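Local coordinates for glycosyl hydrolase family 2, TIM barrel domain protein (Faecalibacterium prausnitzii A2-165, PDB 6ED2), which probably hydrolyses beta-D-glucuronides, as a gut bacterial beta-glucuronidase of glycosyl hydrolase family 2, at residues A[380-384]-A[438-443]; A[470-476]-A[490-496]. One frame throughout, in Å; residues are numbered along the deposited sequence.

Contact 1 (A[380-384]-A[438-443]); sequences AVGFM and LLNEPQ
A380 and N440, and F383 and Q443, are joined by two backbone hydrogen bonds that set the register of the near-parallel segments. N440 N donates to A380 O at 2.8 Å in an almost straight bond, N-H...O 171°; Q443 N reaches F383 O at 3.0 Å. Where the backbones part between them, water takes over: one molecule joins A380 O, N440 O and F383 N, and another links G382 N to E441 O. Among the side chains, M384 and Q443 cross at about a right angle, with SD of M384 3.6 Å from CD of Q443, whose OE1 is held by F403 N. CD2 of F383 touches CD2 of L439 at 3.9 Å. With CG beside its own backbone N (chi1 -66°), the F383 ring folds back so that one face covers the carbonyl carbon of A380. V381 lies alongside N440 through CG2. Further out, T473 and R353 hold OD1 of N440, while L412 and Y452 from two flanking helices pack on F383. N440 and E441 both bond a glycerol probably left from crystallisation; E441 probably corresponds to the acid/base glutamate that family 2 glycosidases carry in an Asn-Glu-Pro sequence at the end of the fourth TIM-barrel strand.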
# COMPACT_ATOMS: atom_id res chain seq x y z
N ALA A 380 -9.57 4.58 -33.97
CA ALA A 380 -9.20 5.89 -34.51
C ALA A 380 -8.83 6.85 -33.37
O ALA A 380 -9.53 7.82 -33.06
CB ALA A 380 -10.34 6.45 -35.35
N VAL A 381 -7.71 6.54 -32.75
CA VAL A 381 -7.22 7.29 -31.60
C VAL A 381 -5.77 7.66 -31.88
O VAL A 381 -5.06 6.93 -32.57
CB VAL A 381 -7.37 6.49 -30.28
CG1 VAL A 381 -6.57 5.19 -30.36
CG2 VAL A 381 -6.95 7.34 -29.06
N GLY A 382 -5.35 8.80 -31.34
CA GLY A 382 -4.03 9.33 -31.62
C GLY A 382 -3.95 10.31 -32.77
O GLY A 382 -2.83 10.66 -33.19
N PHE A 383 -5.09 10.79 -33.29
CA PHE A 383 -5.10 11.68 -34.46
C PHE A 383 -4.86 13.12 -34.01
O PHE A 383 -5.68 14.02 -34.22
CB PHE A 383 -6.42 11.56 -35.22
CG PHE A 383 -6.65 10.20 -35.87
CD1 PHE A 383 -5.71 9.18 -35.78
CD2 PHE A 383 -7.82 9.96 -36.60
CE1 PHE A 383 -5.92 7.94 -36.39
CE2 PHE A 383 -8.05 8.71 -37.21
CZ PHE A 383 -7.09 7.71 -37.12
N MET A 384 -3.71 13.33 -33.37
CA MET A 384 -3.41 14.56 -32.62
C MET A 384 -1.94 14.56 -32.21
O MET A 384 -1.06 14.63 -33.07
CB MET A 384 -4.31 14.69 -31.38
CG MET A 384 -3.98 15.84 -30.43
SD MET A 384 -3.82 17.47 -31.21
CE MET A 384 -4.33 18.60 -29.90
N LEU A 438 -16.61 6.86 -33.86
CA LEU A 438 -15.80 6.78 -35.06
C LEU A 438 -14.37 7.29 -34.87
O LEU A 438 -13.51 6.97 -35.69
CB LEU A 438 -16.46 7.58 -36.19
CG LEU A 438 -17.53 6.90 -37.07
CD1 LEU A 438 -18.49 6.07 -36.30
CD2 LEU A 438 -18.30 7.94 -37.87
N LEU A 439 -14.12 8.07 -33.81
CA LEU A 439 -12.80 8.59 -33.49
C LEU A 439 -12.76 8.86 -31.99
O LEU A 439 -13.80 9.15 -31.38
CB LEU A 439 -12.45 9.89 -34.24
CG LEU A 439 -12.66 10.05 -35.75
CD1 LEU A 439 -14.02 10.64 -36.02
CD2 LEU A 439 -11.57 10.92 -36.36
N ASN A 440 -11.58 8.73 -31.39
CA ASN A 440 -11.38 9.13 -30.00
C ASN A 440 -10.41 10.30 -29.96
O ASN A 440 -9.23 10.14 -30.30
CB ASN A 440 -10.86 7.99 -29.11
CG ASN A 440 -10.73 8.42 -27.64
OD1 ASN A 440 -11.72 8.53 -26.91
ND2 ASN A 440 -9.50 8.69 -27.21
N GLU A 441 -10.91 11.45 -29.54
CA GLU A 441 -10.10 12.65 -29.35
C GLU A 441 -9.27 13.02 -30.58
O GLU A 441 -8.05 13.19 -30.48
CB GLU A 441 -9.20 12.48 -28.13
CG GLU A 441 -9.95 12.37 -26.83
CD GLU A 441 -9.02 12.35 -25.63
OE1 GLU A 441 -7.80 12.12 -25.81
OE2 GLU A 441 -9.50 12.56 -24.50
N PRO A 442 -9.89 13.16 -31.74
CA PRO A 442 -9.16 13.69 -32.90
C PRO A 442 -8.98 15.19 -32.74
O PRO A 442 -9.73 15.86 -32.02
CB PRO A 442 -10.08 13.36 -34.08
CG PRO A 442 -11.43 13.43 -33.50
CD PRO A 442 -11.33 12.99 -32.05
N GLN A 443 -7.97 15.72 -33.42
CA GLN A 443 -7.75 17.16 -33.44
C GLN A 443 -8.78 17.78 -34.39
O GLN A 443 -8.48 18.17 -35.52
CB GLN A 443 -6.32 17.48 -33.87
CG GLN A 443 -5.95 18.97 -33.86
CD GLN A 443 -4.51 19.24 -34.29
OE1 GLN A 443 -3.91 18.49 -35.06
NE2 GLN A 443 -3.94 20.32 -33.77
O HOH W 1 -8.03 10.42 -32.84
O HOH W 2 -6.09 11.10 -29.80

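Contact 2 (A[470-476]-A[490-496]); sequences RTYTVLM and DFVSLNR
R470 and D490 meet where two neighbouring parallel strands of the TIM barrel, 470-474 and 492-495, are entered; the strand axes lie 27° apart. R470 approaches the carboxylate side-on: NE donates to OD2 of D490 at 2.8 Å and NH2 to OD1 of D490 at 2.8 Å, the two flat groups being turned 28° against each other. OD2 is gripped a second time, on its anti side, by the backbone N of R470 at 2.7 Å, while NH1 of R470 turns to F457 O. Further along, V474 N donates to S493 O in the carbonyl plane at 2.8 Å, and V474 lies beside L494, CB 3.6 Å from CD2 of L494. At the far end R496, bent at chi2 (-54°), returns its guanidinium toward 470-476: L494 CD2 lies over one face and M476 CA over the opposite one. NH1 of R496 reaches V474 O at 2.9 Å from above the carbonyl plane, an oxygen that also accepts from N495 N, and NH2 forms a salt bridge with E518. With a leucine here the guanidinium is gone, which would probably cost E518 this charge partner and V474 O one of its two donors. On the side of the sheet where S493 points, T471 sets CB over one face of the F491 ring, a CH-pi contact 3.6 Å from the centroid. Its OG1 donates to F491 O and accepts from OG of S493 at 2.8 Å.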
# COMPACT_ATOMS: atom_id res chain seq x y z
N ARG A 470 -24.35 7.75 -34.43
CA ARG A 470 -22.90 7.87 -34.58
C ARG A 470 -22.36 9.01 -33.74
O ARG A 470 -23.01 10.05 -33.60
CB ARG A 470 -22.50 8.09 -36.04
CG ARG A 470 -23.10 7.10 -37.04
CD ARG A 470 -23.28 7.78 -38.40
NE ARG A 470 -24.23 8.88 -38.29
CZ ARG A 470 -24.45 9.79 -39.24
NH1 ARG A 470 -23.79 9.73 -40.38
NH2 ARG A 470 -25.35 10.75 -39.03
N THR A 471 -21.17 8.81 -33.17
CA THR A 471 -20.54 9.80 -32.30
C THR A 471 -19.03 9.70 -32.49
O THR A 471 -18.52 8.87 -33.25
CB THR A 471 -20.93 9.59 -30.82
OG1 THR A 471 -20.60 10.77 -30.06
CG2 THR A 471 -20.20 8.39 -30.21
N TYR A 472 -18.31 10.58 -31.79
CA TYR A 472 -16.87 10.51 -31.63
C TYR A 472 -16.57 11.31 -30.39
O TYR A 472 -17.36 12.17 -30.01
CB TYR A 472 -16.12 11.06 -32.84
CG TYR A 472 -16.03 12.58 -32.88
CD1 TYR A 472 -14.89 13.25 -32.44
CD2 TYR A 472 -17.10 13.34 -33.38
CE1 TYR A 472 -14.80 14.64 -32.49
CE2 TYR A 472 -17.02 14.73 -33.43
CZ TYR A 472 -15.87 15.37 -33.00
OH TYR A 472 -15.81 16.75 -33.06
N THR A 473 -15.44 11.04 -29.73
CA THR A 473 -15.22 11.70 -28.46
C THR A 473 -14.39 12.96 -28.66
O THR A 473 -13.41 12.96 -29.41
CB THR A 473 -14.57 10.77 -27.44
OG1 THR A 473 -13.24 10.45 -27.87
CG2 THR A 473 -15.39 9.49 -27.29
N VAL A 474 -14.79 14.02 -27.97
CA VAL A 474 -14.26 15.36 -28.22
C VAL A 474 -13.13 15.66 -27.25
O VAL A 474 -13.31 15.56 -26.03
CB VAL A 474 -15.38 16.41 -28.12
CG1 VAL A 474 -14.82 17.81 -28.39
CG2 VAL A 474 -16.51 16.06 -29.08
N LEU A 475 -11.98 16.02 -27.80
CA LEU A 475 -10.82 16.49 -27.05
C LEU A 475 -11.16 17.73 -26.23
O LEU A 475 -12.06 18.50 -26.58
CB LEU A 475 -9.69 16.84 -28.02
CG LEU A 475 -8.41 16.05 -28.01
CD1 LEU A 475 -7.38 16.83 -28.78
CD2 LEU A 475 -7.96 15.81 -26.58
N MET A 476 -10.38 17.96 -25.17
CA MET A 476 -10.64 19.10 -24.29
C MET A 476 -10.32 20.43 -24.96
O MET A 476 -10.91 21.46 -24.61
CB MET A 476 -9.84 18.97 -22.99
CG MET A 476 -10.61 18.27 -21.86
SD MET A 476 -10.07 18.66 -20.16
CE MET A 476 -11.06 20.13 -19.78
N ASP A 490 -24.34 12.43 -34.22
CA ASP A 490 -25.75 12.31 -33.85
C ASP A 490 -25.97 12.57 -32.37
O ASP A 490 -27.08 12.92 -31.94
CB ASP A 490 -26.29 10.92 -34.21
CG ASP A 490 -26.12 10.57 -35.68
OD1 ASP A 490 -26.40 11.43 -36.56
OD2 ASP A 490 -25.71 9.43 -35.97
N PHE A 491 -24.95 12.34 -31.56
CA PHE A 491 -24.95 12.77 -30.17
C PHE A 491 -23.51 13.09 -29.86
O PHE A 491 -22.60 12.52 -30.47
CB PHE A 491 -25.57 11.72 -29.22
CG PHE A 491 -24.80 10.41 -29.15
CD1 PHE A 491 -23.83 10.21 -28.18
CD2 PHE A 491 -25.08 9.37 -30.03
CE1 PHE A 491 -23.13 9.00 -28.10
CE2 PHE A 491 -24.38 8.16 -29.97
CZ PHE A 491 -23.41 7.98 -28.99
N VAL A 492 -23.30 14.06 -28.99
CA VAL A 492 -21.95 14.52 -28.69
C VAL A 492 -21.43 13.75 -27.49
O VAL A 492 -22.17 13.50 -26.53
CB VAL A 492 -21.95 16.05 -28.46
CG1 VAL A 492 -20.59 16.52 -27.98
CG2 VAL A 492 -22.30 16.76 -29.79
N SER A 493 -20.16 13.33 -27.57
CA SER A 493 -19.45 12.63 -26.49
C SER A 493 -18.26 13.47 -26.07
O SER A 493 -17.36 13.73 -26.89
CB SER A 493 -18.97 11.24 -26.94
OG SER A 493 -20.05 10.42 -27.35
N LEU A 494 -18.22 13.87 -24.80
CA LEU A 494 -17.15 14.73 -24.31
C LEU A 494 -16.22 13.95 -23.39
O LEU A 494 -16.69 13.17 -22.54
CB LEU A 494 -17.70 15.95 -23.57
CG LEU A 494 -18.53 16.98 -24.36
CD1 LEU A 494 -18.88 18.17 -23.46
CD2 LEU A 494 -17.83 17.44 -25.64
N ASN A 495 -14.92 14.17 -23.55
CA ASN A 495 -13.91 13.75 -22.58
C ASN A 495 -13.46 15.00 -21.84
O ASN A 495 -12.74 15.84 -22.41
CB ASN A 495 -12.72 13.08 -23.27
CG ASN A 495 -13.08 11.76 -23.96
OD1 ASN A 495 -14.23 11.30 -23.91
ND2 ASN A 495 -12.10 11.15 -24.61
N ARG A 496 -13.86 15.14 -20.58
CA ARG A 496 -13.59 16.37 -19.84
C ARG A 496 -12.98 16.07 -18.48
O ARG A 496 -13.40 15.13 -17.79
CB ARG A 496 -14.87 17.19 -19.68
CG ARG A 496 -15.30 17.90 -20.96
CD ARG A 496 -14.17 18.73 -21.53
NE ARG A 496 -14.53 19.42 -22.77
CZ ARG A 496 -14.35 18.91 -23.99
NH1 ARG A 496 -13.83 17.71 -24.16
NH2 ARG A 496 -14.70 19.63 -25.05
O HOH W 3 -19.11 14.05 -30.44
O HOH W 4 -9.85 15.45 -23.70

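Overall arrangement
Contacts 1 and 2 are consecutive along the chain and neighbours in the barrel, their centres 10 Å apart. Strand 433-440 runs beside strand 470-474: L438 N lies 2.8 Å from T471 O, a probable hydrogen bond. N440 OD1 is 2.6 Å from T473 OG1, again probably bonded, and OE2 of E441 is bonded to ND2 of N495, so side chains from the C-terminal ends of strands 433-440, 470-474 and 492-495 are linked. A bound glycerol, probably from the crystallisation liquor, lies about 3 Å from the E441 side chain and about 4 Å from that of N495, consistent with a pocket at this end of the barrel. A magnesium ion lies about 7 Å from the N440 side chain; the T239 and E241 magnesium site is elsewhere.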